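Membrane-bound lytic murein transglycosylase A (Burkholderia pseudomallei, PDB 6QK4) probably cleaves the beta-1,4 linkage between N-acetylmuramic acid and N-acetylglucosamine in peptidoglycan, leaving a 1,6-anhydro bond in the muramic acid residue. Local coordinates at residues A[47-51]-A[303-307]; A[61-67]-A[82-87]; A[106-110]-A[324-329]; A[160-166]-A[218-223]. Residues are numbered along the deposited sequence.

Contact 1: A[47-51]-A[303-307]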
# COMPACT_ATOMS: atom_id res chain seq x y z
N ALA A 47 13.50 5.48 5.54
CA ALA A 47 12.47 6.39 5.01
C ALA A 47 12.87 7.84 5.25
O ALA A 47 12.55 8.71 4.44
CB ALA A 47 11.10 6.10 5.64
N LEU A 48 13.59 8.10 6.34
CA LEU A 48 14.13 9.43 6.59
C LEU A 48 15.12 9.88 5.50
O LEU A 48 15.08 11.04 5.07
CB LEU A 48 14.81 9.47 7.98
CG LEU A 48 15.58 10.79 8.30
CD1 LEU A 48 14.59 11.88 8.49
CD2 LEU A 48 16.28 10.59 9.63
N ARG A 49 16.04 9.02 5.08
CA ARG A 49 16.95 9.44 4.01
C ARG A 49 16.20 9.67 2.70
O ARG A 49 16.53 10.61 1.96
CB ARG A 49 18.04 8.38 3.84
CG ARG A 49 19.06 8.39 4.99
CD ARG A 49 20.33 7.62 4.61
NE ARG A 49 20.02 6.25 4.21
CZ ARG A 49 19.85 5.25 5.08
NH1 ARG A 49 19.98 5.49 6.36
NH2 ARG A 49 19.56 4.00 4.67
N GLN A 50 15.17 8.86 2.40
CA GLN A 50 14.39 9.17 1.19
C GLN A 50 13.72 10.52 1.34
O GLN A 50 13.71 11.31 0.41
CB GLN A 50 13.34 8.09 0.91
CG GLN A 50 13.94 6.74 0.58
CD GLN A 50 14.66 6.77 -0.81
OE1 GLN A 50 14.61 7.75 -1.56
NE2 GLN A 50 15.30 5.67 -1.13
N ASN A 51 13.16 10.81 2.51
CA ASN A 51 12.57 12.13 2.76
C ASN A 51 13.59 13.25 2.50
O ASN A 51 13.29 14.23 1.82
CB ASN A 51 12.09 12.18 4.20
CG ASN A 51 10.80 12.91 4.37
OD1 ASN A 51 9.78 12.54 3.76
ND2 ASN A 51 10.78 13.91 5.26
N VAL A 303 6.17 7.15 10.77
CA VAL A 303 6.07 7.03 9.32
C VAL A 303 6.31 8.41 8.71
O VAL A 303 6.41 9.46 9.40
CB VAL A 303 4.70 6.47 8.90
CG1 VAL A 303 4.46 5.07 9.59
CG2 VAL A 303 3.56 7.40 9.36
N PHE A 304 6.38 8.43 7.36
CA PHE A 304 6.60 9.71 6.66
C PHE A 304 5.54 9.88 5.60
O PHE A 304 5.22 8.92 4.89
CB PHE A 304 7.99 9.74 6.01
CG PHE A 304 9.11 9.80 7.02
CD1 PHE A 304 9.55 8.65 7.61
CD2 PHE A 304 9.75 11.03 7.29
CE1 PHE A 304 10.60 8.72 8.57
CE2 PHE A 304 10.79 11.13 8.24
CZ PHE A 304 11.17 9.93 8.88
N ALA A 305 4.96 11.08 5.51
CA ALA A 305 3.95 11.37 4.48
C ALA A 305 4.62 11.51 3.12
O ALA A 305 5.26 12.52 2.83
CB ALA A 305 3.19 12.64 4.87
N GLN A 306 4.54 10.45 2.29
CA GLN A 306 5.33 10.38 1.08
C GLN A 306 4.47 10.00 -0.08
O GLN A 306 5.01 9.72 -1.16
CB GLN A 306 6.52 9.40 1.22
CG GLN A 306 7.49 9.87 2.40
CD GLN A 306 8.72 8.97 2.57
OE1 GLN A 306 8.63 7.73 2.48
NE2 GLN A 306 9.82 9.59 2.99
N ASP A 307 3.14 10.03 0.09
CA ASP A 307 2.29 9.64 -1.04
C ASP A 307 0.94 10.30 -0.84
O ASP A 307 0.65 10.85 0.21
CB ASP A 307 2.18 8.09 -1.14
CG ASP A 307 1.89 7.58 -2.61
OD1 ASP A 307 1.77 8.42 -3.55
OD2 ASP A 307 1.75 6.33 -2.77
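The F304 side chain reaches out from its strand so that one face of the phenyl ring lies against the backbone where A47 passes into L48. A47 CB touches F304 CD1 at 3.6 Å and L48 CB touches F304 CZ at 3.8 Å, while L48 CA sits off-centre above the ring, 4.2 Å from its centroid, in a CH-pi contact. Two residues on, Q306 leaves the strand on the same side, as strand alternation requires, and adds a polar grip to the apolar one. Its NE2 donates to A47 O at 3.2 Å and to N51 OD1 at 3.0 Å. A47 O therefore serves twice, since it also accepts the helical bond from N51 N (2.9 Å). Further partners hold both amides: Q306 OE1 bonds with S272, and N51 ND2 with the carbonyl of G283. Here helix 44-55 lies along strand 298-307 of the 3D domain, a member of the double-psi beta-barrel clan; the axes of the short segments 47-51 and 303-307 approach to 9.1 Å, their directions 33° apart. F83 of helix 76-86 also packs on F304. The case illustrates how a helix meets a sheet in a buried place without charge: the ring supplies the close fit, Q306 NE2 bridges A47 O and N51 OD1, and with S272 on Q306 OE1 both ends of the buried amide are hydrogen-bonded.

Contact 2: A[61-67]-A[82-87]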
# COMPACT_ATOMS: atom_id res chain seq x y z
N TRP A 61 14.94 22.31 7.11
CA TRP A 61 15.38 20.91 7.12
C TRP A 61 16.88 20.73 7.00
O TRP A 61 17.39 19.64 7.23
CB TRP A 61 14.66 20.14 5.99
CG TRP A 61 13.25 19.77 6.37
CD1 TRP A 61 12.14 20.60 6.38
CD2 TRP A 61 12.83 18.52 6.90
NE1 TRP A 61 11.00 19.87 6.81
CE2 TRP A 61 11.42 18.61 7.16
CE3 TRP A 61 13.49 17.29 7.14
CZ2 TRP A 61 10.67 17.50 7.64
CZ3 TRP A 61 12.75 16.21 7.62
CH2 TRP A 61 11.34 16.34 7.85
N GLN A 62 17.64 21.80 6.71
CA GLN A 62 19.05 21.57 6.38
C GLN A 62 19.79 20.91 7.53
O GLN A 62 20.56 19.97 7.32
CB GLN A 62 19.72 22.92 6.00
CG GLN A 62 19.33 23.45 4.67
CD GLN A 62 19.94 24.86 4.40
OE1 GLN A 62 20.86 25.30 5.13
NE2 GLN A 62 19.45 25.54 3.35
N ARG A 63 19.63 21.43 8.76
CA ARG A 63 20.39 20.86 9.86
C ARG A 63 19.96 19.44 10.16
O ARG A 63 20.80 18.58 10.45
CB ARG A 63 20.22 21.69 11.13
CG ARG A 63 20.99 23.00 11.11
CD ARG A 63 20.56 23.79 12.35
NE ARG A 63 20.77 23.05 13.60
CZ ARG A 63 19.81 22.61 14.42
NH1 ARG A 63 18.52 22.83 14.14
NH2 ARG A 63 20.13 21.95 15.53
N ALA A 64 18.65 19.20 10.23
CA ALA A 64 18.18 17.85 10.53
C ALA A 64 18.66 16.84 9.49
O ALA A 64 19.05 15.71 9.85
CB ALA A 64 16.65 17.81 10.63
N CYS A 65 18.57 17.20 8.20
CA CYS A 65 19.01 16.31 7.14
C CYS A 65 20.51 16.07 7.18
O CYS A 65 20.97 14.93 6.99
CB CYS A 65 18.58 16.85 5.79
SG CYS A 65 16.83 16.40 5.53
N ALA A 66 21.30 17.10 7.49
CA ALA A 66 22.74 16.88 7.66
C ALA A 66 23.02 15.86 8.77
O ALA A 66 23.84 14.94 8.60
CB ALA A 66 23.47 18.21 7.91
N ALA A 67 22.35 15.98 9.92
CA ALA A 67 22.55 15.03 11.01
C ALA A 67 22.03 13.66 10.62
O ALA A 67 22.61 12.64 10.99
CB ALA A 67 21.86 15.52 12.27
N PHE A 82 18.08 11.25 17.88
CA PHE A 82 17.98 12.21 16.80
C PHE A 82 16.57 12.78 16.70
O PHE A 82 16.39 13.98 16.51
CB PHE A 82 18.39 11.53 15.48
CG PHE A 82 17.98 12.28 14.27
CD1 PHE A 82 18.78 13.28 13.81
CD2 PHE A 82 16.82 11.94 13.55
CE1 PHE A 82 18.49 14.01 12.68
CE2 PHE A 82 16.50 12.69 12.41
CZ PHE A 82 17.34 13.72 11.95
N PHE A 83 15.54 11.92 16.63
CA PHE A 83 14.20 12.46 16.43
C PHE A 83 13.79 13.35 17.62
O PHE A 83 13.16 14.39 17.43
CB PHE A 83 13.20 11.30 16.22
CG PHE A 83 13.32 10.66 14.89
CD1 PHE A 83 12.96 11.39 13.76
CD2 PHE A 83 13.75 9.36 14.74
CE1 PHE A 83 13.03 10.81 12.46
CE2 PHE A 83 13.81 8.77 13.45
CZ PHE A 83 13.46 9.50 12.33
N GLU A 84 14.20 12.96 18.83
CA GLU A 84 13.82 13.70 20.04
C GLU A 84 14.53 15.04 20.09
O GLU A 84 13.98 16.02 20.62
CB GLU A 84 14.13 12.87 21.30
CG GLU A 84 13.17 11.66 21.48
CD GLU A 84 13.49 10.90 22.71
OE1 GLU A 84 14.43 11.37 23.43
OE2 GLU A 84 12.90 9.85 22.98
N THR A 85 15.71 15.13 19.47
CA THR A 85 16.57 16.31 19.48
C THR A 85 16.24 17.28 18.36
O THR A 85 16.30 18.50 18.56
CB THR A 85 18.05 15.86 19.36
OG1 THR A 85 18.43 15.10 20.50
CG2 THR A 85 19.02 17.04 19.19
N TYR A 86 15.92 16.78 17.15
CA TYR A 86 15.77 17.66 16.01
C TYR A 86 14.33 18.02 15.68
O TYR A 86 14.11 18.91 14.85
CB TYR A 86 16.45 17.05 14.78
CG TYR A 86 17.94 17.22 14.86
CD1 TYR A 86 18.74 16.30 15.53
CD2 TYR A 86 18.56 18.31 14.23
CE1 TYR A 86 20.18 16.48 15.61
CE2 TYR A 86 19.95 18.48 14.32
CZ TYR A 86 20.73 17.56 15.01
OH TYR A 86 22.11 17.71 15.09
N PHE A 87 13.34 17.37 16.33
CA PHE A 87 11.95 17.59 15.96
C PHE A 87 11.12 17.77 17.21
O PHE A 87 11.45 17.24 18.28
CB PHE A 87 11.34 16.35 15.16
CG PHE A 87 11.97 16.17 13.80
CD1 PHE A 87 13.15 15.45 13.67
CD2 PHE A 87 11.36 16.71 12.69
CE1 PHE A 87 13.81 15.32 12.40
CE2 PHE A 87 11.97 16.62 11.39
CZ PHE A 87 13.22 15.87 11.26
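Two alanines make the hollows here, and aromatic rings are the bumps that fill them. At A64 the small side chain lets three rings close in: Y86 CD2 comes within 3.7 Å of A64 CA, F87 CZ within 4.0 Å of A64 CB, and the edge of F82 meets the backbone, its CE1 3.3 Å from A64 O. One turn later A67 CB sits in the angle formed by two of the same rings, 3.7 Å from F82 CE1 and 3.6 Å from Y86 OH. The frame is an antiparallel helical hairpin, helix 62-68 returning as helix 76-86, with the short segments 162° apart in direction and their axes 10.9 Å apart. C65, facing away from the partner, ties this hairpin to helix 44-55 through its disulfide with C52. Toward the strand that follows, F87 turns its edge to the face of W61 in an offset edge-to-face pair, centroids 5.4 Å apart and planes at 61°. At the exposed border, Y86 CE2 lies against one face of the R63 guanidinium, 3.7 Å from R63 NH2.

Contact 3: A[106-110]-A[324-329]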
# COMPACT_ATOMS: atom_id res chain seq x y z
N TYR A 106 -2.45 0.00 1.98
CA TYR A 106 -2.23 -0.34 0.56
C TYR A 106 -0.91 -1.06 0.42
O TYR A 106 -0.12 -1.20 1.39
CB TYR A 106 -2.29 0.89 -0.34
CG TYR A 106 -1.20 1.95 -0.26
CD1 TYR A 106 -0.98 2.71 0.91
CD2 TYR A 106 -0.43 2.26 -1.40
CE1 TYR A 106 -0.02 3.73 0.88
CE2 TYR A 106 0.47 3.29 -1.44
CZ TYR A 106 0.69 4.00 -0.26
OH TYR A 106 1.61 5.02 -0.32
N TYR A 107 -0.68 -1.60 -0.78
CA TYR A 107 0.50 -2.42 -1.04
C TYR A 107 0.81 -2.33 -2.52
O TYR A 107 0.04 -1.74 -3.31
CB TYR A 107 0.27 -3.90 -0.64
CG TYR A 107 -0.57 -4.68 -1.62
CD1 TYR A 107 -1.90 -4.40 -1.80
CD2 TYR A 107 -0.01 -5.75 -2.33
CE1 TYR A 107 -2.69 -5.18 -2.67
CE2 TYR A 107 -0.78 -6.53 -3.19
CZ TYR A 107 -2.11 -6.23 -3.36
OH TYR A 107 -2.86 -7.01 -4.18
N GLU A 108 1.96 -2.89 -2.88
CA GLU A 108 2.31 -2.99 -4.30
C GLU A 108 2.33 -4.45 -4.71
O GLU A 108 3.12 -5.23 -4.17
CB GLU A 108 3.66 -2.35 -4.52
CG GLU A 108 4.14 -2.58 -5.95
CD GLU A 108 3.67 -1.51 -6.90
OE1 GLU A 108 2.57 -0.95 -6.66
OE2 GLU A 108 4.42 -1.24 -7.88
N PRO A 109 1.45 -4.91 -5.62
CA PRO A 109 1.51 -6.31 -6.03
C PRO A 109 2.86 -6.64 -6.64
O PRO A 109 3.46 -5.82 -7.33
CB PRO A 109 0.40 -6.41 -7.10
CG PRO A 109 -0.58 -5.32 -6.80
CD PRO A 109 0.34 -4.16 -6.24
N LEU A 110 3.35 -7.85 -6.35
CA LEU A 110 4.63 -8.27 -6.91
C LEU A 110 4.41 -9.65 -7.49
O LEU A 110 4.12 -10.61 -6.76
CB LEU A 110 5.74 -8.27 -5.85
CG LEU A 110 7.05 -8.84 -6.42
CD1 LEU A 110 8.19 -7.89 -6.23
CD2 LEU A 110 7.31 -10.14 -5.72
N LEU A 324 5.51 -4.84 -0.41
CA LEU A 324 5.37 -5.55 -1.68
C LEU A 324 4.89 -6.97 -1.45
O LEU A 324 5.35 -7.66 -0.53
CB LEU A 324 6.68 -5.66 -2.46
CG LEU A 324 7.47 -4.39 -2.81
CD1 LEU A 324 8.62 -4.75 -3.75
CD2 LEU A 324 6.59 -3.42 -3.46
N GLY A 325 4.01 -7.45 -2.32
CA GLY A 325 3.66 -8.86 -2.33
C GLY A 325 2.37 -9.18 -1.59
O GLY A 325 1.69 -8.31 -1.02
N ASP A 326 2.01 -10.47 -1.60
CA ASP A 326 0.66 -10.83 -1.21
C ASP A 326 0.43 -10.86 0.28
O ASP A 326 -0.70 -10.63 0.72
CB ASP A 326 0.25 -12.16 -1.85
CG ASP A 326 -0.10 -11.96 -3.30
OD1 ASP A 326 -0.40 -10.78 -3.64
OD2 ASP A 326 -0.03 -12.92 -4.10
N ASP A 327 1.45 -11.09 1.10
CA ASP A 327 1.21 -10.96 2.53
C ASP A 327 0.95 -9.50 2.90
O ASP A 327 0.03 -9.19 3.70
CB ASP A 327 2.41 -11.54 3.28
CG ASP A 327 2.28 -11.41 4.81
OD1 ASP A 327 1.26 -11.83 5.41
OD2 ASP A 327 3.22 -10.89 5.41
N ALA A 328 1.72 -8.58 2.31
CA ALA A 328 1.46 -7.14 2.49
C ALA A 328 0.06 -6.79 2.00
O ALA A 328 -0.69 -6.06 2.66
CB ALA A 328 2.51 -6.29 1.74
N GLY A 329 -0.36 -7.37 0.85
CA GLY A 329 -1.70 -7.08 0.37
C GLY A 329 -2.83 -7.62 1.25
O GLY A 329 -3.93 -7.03 1.29
O HOH W 1 -1.69 -8.90 -5.39
O HOH W 2 1.52 -9.54 -4.92
O HOH W 3 0.86 -11.70 -6.45
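Y106 points away from the 324-329 segment, and its hydroxyl bonds with D307. Y107 points toward it: G329 CA sits 3.3 Å from the centroid of the Y107 ring, 12° off the normal, a CH-pi contact so tight that a beta carbon on G329 would clash with Y107 CE2. Y107 CB also meets A328 CB at 4.0 Å, and water 1 lies 2.5 Å from Y107 OH and donates to D326 OD1 at 2.9 Å. Next, E108 forms a parallel beta bridge with L324; E108 O accepts from G325 N at 3.0 Å and receives a CA-H...O contact from L324 CA at 3.4 Å. This is a strand-turn-helix corner: strand 317-324 runs beside strand 101-114, then G325, with a positive phi of 98°, takes the N-cap position of helix 326-334. The corner belongs to the 3D domain family region, its partner strand to that of the MltA insert. P109 turns the other way, onto L167 and Q170 of helix 161-170. L110 CD1 then packs on L324 CD1 at 4.0 Å. L110 N donates at 2.9 Å to water 2, which also lies 2.6 Å from D326 OD1; the other carboxylate oxygen, D326 OD2, is salt-bridged to K219.

Contact 4: A[160-166]-A[218-223]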
# COMPACT_ATOMS: atom_id res chain seq x y z
N ASP A 160 0.87 -17.30 -11.80
CA ASP A 160 -0.24 -17.69 -10.98
C ASP A 160 -1.48 -16.94 -11.47
O ASP A 160 -1.41 -15.71 -11.65
CB ASP A 160 0.05 -17.34 -9.52
CG ASP A 160 -0.98 -17.89 -8.59
OD1 ASP A 160 -2.12 -17.39 -8.62
OD2 ASP A 160 -0.66 -18.84 -7.85
N PRO A 161 -2.61 -17.62 -11.68
CA PRO A 161 -3.79 -16.93 -12.24
C PRO A 161 -4.53 -16.15 -11.16
O PRO A 161 -5.19 -15.16 -11.47
CB PRO A 161 -4.63 -18.09 -12.82
CG PRO A 161 -4.28 -19.26 -11.97
CD PRO A 161 -2.79 -19.07 -11.61
N ILE A 162 -4.38 -16.58 -9.90
CA ILE A 162 -4.96 -15.84 -8.77
C ILE A 162 -4.22 -14.53 -8.53
O ILE A 162 -4.84 -13.48 -8.34
CB ILE A 162 -4.97 -16.70 -7.48
CG1 ILE A 162 -5.65 -18.05 -7.70
CG2 ILE A 162 -5.61 -15.92 -6.31
CD1 ILE A 162 -7.14 -17.96 -7.89
N GLU A 163 -2.88 -14.56 -8.57
CA GLU A 163 -2.13 -13.31 -8.53
C GLU A 163 -2.48 -12.37 -9.68
O GLU A 163 -2.56 -11.15 -9.49
CB GLU A 163 -0.63 -13.58 -8.52
CG GLU A 163 -0.20 -14.42 -7.34
CD GLU A 163 1.30 -14.68 -7.26
OE1 GLU A 163 2.09 -13.91 -7.84
OE2 GLU A 163 1.69 -15.66 -6.58
N ALA A 164 -2.63 -12.91 -10.90
CA ALA A 164 -3.02 -12.07 -12.04
C ALA A 164 -4.37 -11.41 -11.78
O ALA A 164 -4.55 -10.22 -12.05
CB ALA A 164 -3.10 -12.94 -13.31
N PHE A 165 -5.31 -12.18 -11.27
CA PHE A 165 -6.63 -11.67 -10.93
C PHE A 165 -6.55 -10.53 -9.94
O PHE A 165 -7.22 -9.51 -10.09
CB PHE A 165 -7.45 -12.82 -10.35
CG PHE A 165 -8.86 -12.47 -10.04
CD1 PHE A 165 -9.20 -11.90 -8.80
CD2 PHE A 165 -9.87 -12.74 -10.99
CE1 PHE A 165 -10.54 -11.60 -8.49
CE2 PHE A 165 -11.24 -12.46 -10.68
CZ PHE A 165 -11.56 -11.90 -9.44
N PHE A 166 -5.76 -10.70 -8.88
CA PHE A 166 -5.68 -9.61 -7.89
C PHE A 166 -4.83 -8.45 -8.34
O PHE A 166 -5.03 -7.33 -7.85
CB PHE A 166 -5.21 -10.16 -6.54
CG PHE A 166 -6.32 -10.91 -5.85
CD1 PHE A 166 -7.47 -10.23 -5.43
CD2 PHE A 166 -6.29 -12.28 -5.72
CE1 PHE A 166 -8.52 -10.91 -4.86
CE2 PHE A 166 -7.34 -12.97 -5.13
CZ PHE A 166 -8.46 -12.29 -4.71
N ILE A 218 -7.59 -18.06 -0.81
CA ILE A 218 -8.10 -18.32 -2.15
C ILE A 218 -7.06 -19.11 -2.94
O ILE A 218 -7.39 -20.11 -3.61
CB ILE A 218 -8.47 -17.00 -2.82
CG1 ILE A 218 -9.64 -16.32 -2.05
CG2 ILE A 218 -8.77 -17.23 -4.35
CD1 ILE A 218 -9.96 -14.94 -2.52
N LYS A 219 -5.79 -18.70 -2.86
CA LYS A 219 -4.72 -19.47 -3.51
C LYS A 219 -4.71 -20.91 -3.00
O LYS A 219 -4.43 -21.84 -3.77
CB LYS A 219 -3.35 -18.85 -3.25
CG LYS A 219 -3.00 -17.61 -4.04
CD LYS A 219 -1.48 -17.36 -3.96
CE LYS A 219 -1.11 -15.97 -4.38
NZ LYS A 219 0.01 -15.33 -3.59
N ALA A 220 -4.99 -21.11 -1.71
CA ALA A 220 -4.91 -22.46 -1.18
C ALA A 220 -6.05 -23.29 -1.74
O ALA A 220 -5.85 -24.43 -2.21
CB ALA A 220 -4.93 -22.42 0.35
N TRP A 221 -7.26 -22.72 -1.72
CA TRP A 221 -8.42 -23.39 -2.31
C TRP A 221 -8.19 -23.73 -3.78
O TRP A 221 -8.60 -24.79 -4.25
CB TRP A 221 -9.65 -22.50 -2.16
CG TRP A 221 -10.90 -23.16 -2.65
CD1 TRP A 221 -11.81 -23.86 -1.90
CD2 TRP A 221 -11.39 -23.15 -3.99
NE1 TRP A 221 -12.84 -24.31 -2.71
CE2 TRP A 221 -12.60 -23.89 -4.00
CE3 TRP A 221 -10.91 -22.61 -5.19
CZ2 TRP A 221 -13.34 -24.08 -5.17
CZ3 TRP A 221 -11.65 -22.80 -6.35
CH2 TRP A 221 -12.85 -23.52 -6.33
N ALA A 222 -7.57 -22.81 -4.53
CA ALA A 222 -7.25 -23.05 -5.94
C ALA A 222 -6.26 -24.21 -6.08
O ALA A 222 -6.41 -25.05 -6.98
CB ALA A 222 -6.68 -21.78 -6.57
N ARG A 223 -5.24 -24.24 -5.22
CA ARG A 223 -4.31 -25.37 -5.15
C ARG A 223 -5.04 -26.68 -4.92
O ARG A 223 -4.66 -27.73 -5.47
CB ARG A 223 -3.30 -25.14 -4.03
CG ARG A 223 -1.91 -25.65 -4.32
CD ARG A 223 -1.16 -24.63 -5.16
NE ARG A 223 -0.62 -23.53 -4.36
CZ ARG A 223 -1.02 -22.27 -4.43
NH1 ARG A 223 -1.99 -21.91 -5.28
NH2 ARG A 223 -0.45 -21.35 -3.67
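I162 stands at the centre of this helix pair, in which helix 161-170 and helix 215-224 of the MltA insert region cross in a roughly antiparallel sense, 145° between the directions of the short segments and 10.5 Å between their axes. It packs on I218 and A222 of the facing helix: I162 CG2 meets I218 CG2 at 3.9 Å, and I162 CG1 meets A222 CB at 4.0 Å, one turn further along. F166, one turn beyond I162, extends the apolar patch, the edge of its ring placing F166 CZ 3.8 Å from I218 CD1. Helices 198-204 and 229-234 continue the core, with L233 on I162 and both I198 and L202 on I218. K219 carries the contact from oil to charge. Its aliphatic stem lies on I162, with I162 CG2 and K219 CG 3.8 Å apart, whereas its amino group emerges beside E163 in a salt bridge whose hydrogen bond, K219 NZ to E163 OE2 at 3.4 Å, is weak; the stronger partner of that amine is D326. At the outer edge, NH1 of the poorly ordered R223 is 4.2 Å from D160 OD2, opposite charges too far apart for a salt bridge. D160 is the N-cap of its own helix: D160 OD1 accepts from E163 N at 2.9 Å and, more weakly, from I162 N at 2.7 Å.

Overall arrangement
The four contacts form a series across the molecule. Contacts 1 and 2, with centres about 14 Å apart, share one core, L48 CD2 meeting F82 CE2 at 3.5 Å and F304 packing on F83. Contacts 1 and 3, centres about 19 Å apart, are joined through the probable hydrogen bond of D307 OD2 with Y106 OH (2.8 Å). On the other flank of contact 3 is contact 4, their centres about 14 Å apart, tied in by the salt bridge D326 OD2 to K219 NZ (2.5 Å). The ends, contacts 2 and 4, stand about 46 Å apart between centres. In MltA relatives glycan binds in the groove between barrel and insert domain; contact 3, which joins these parts, probably borders that groove here.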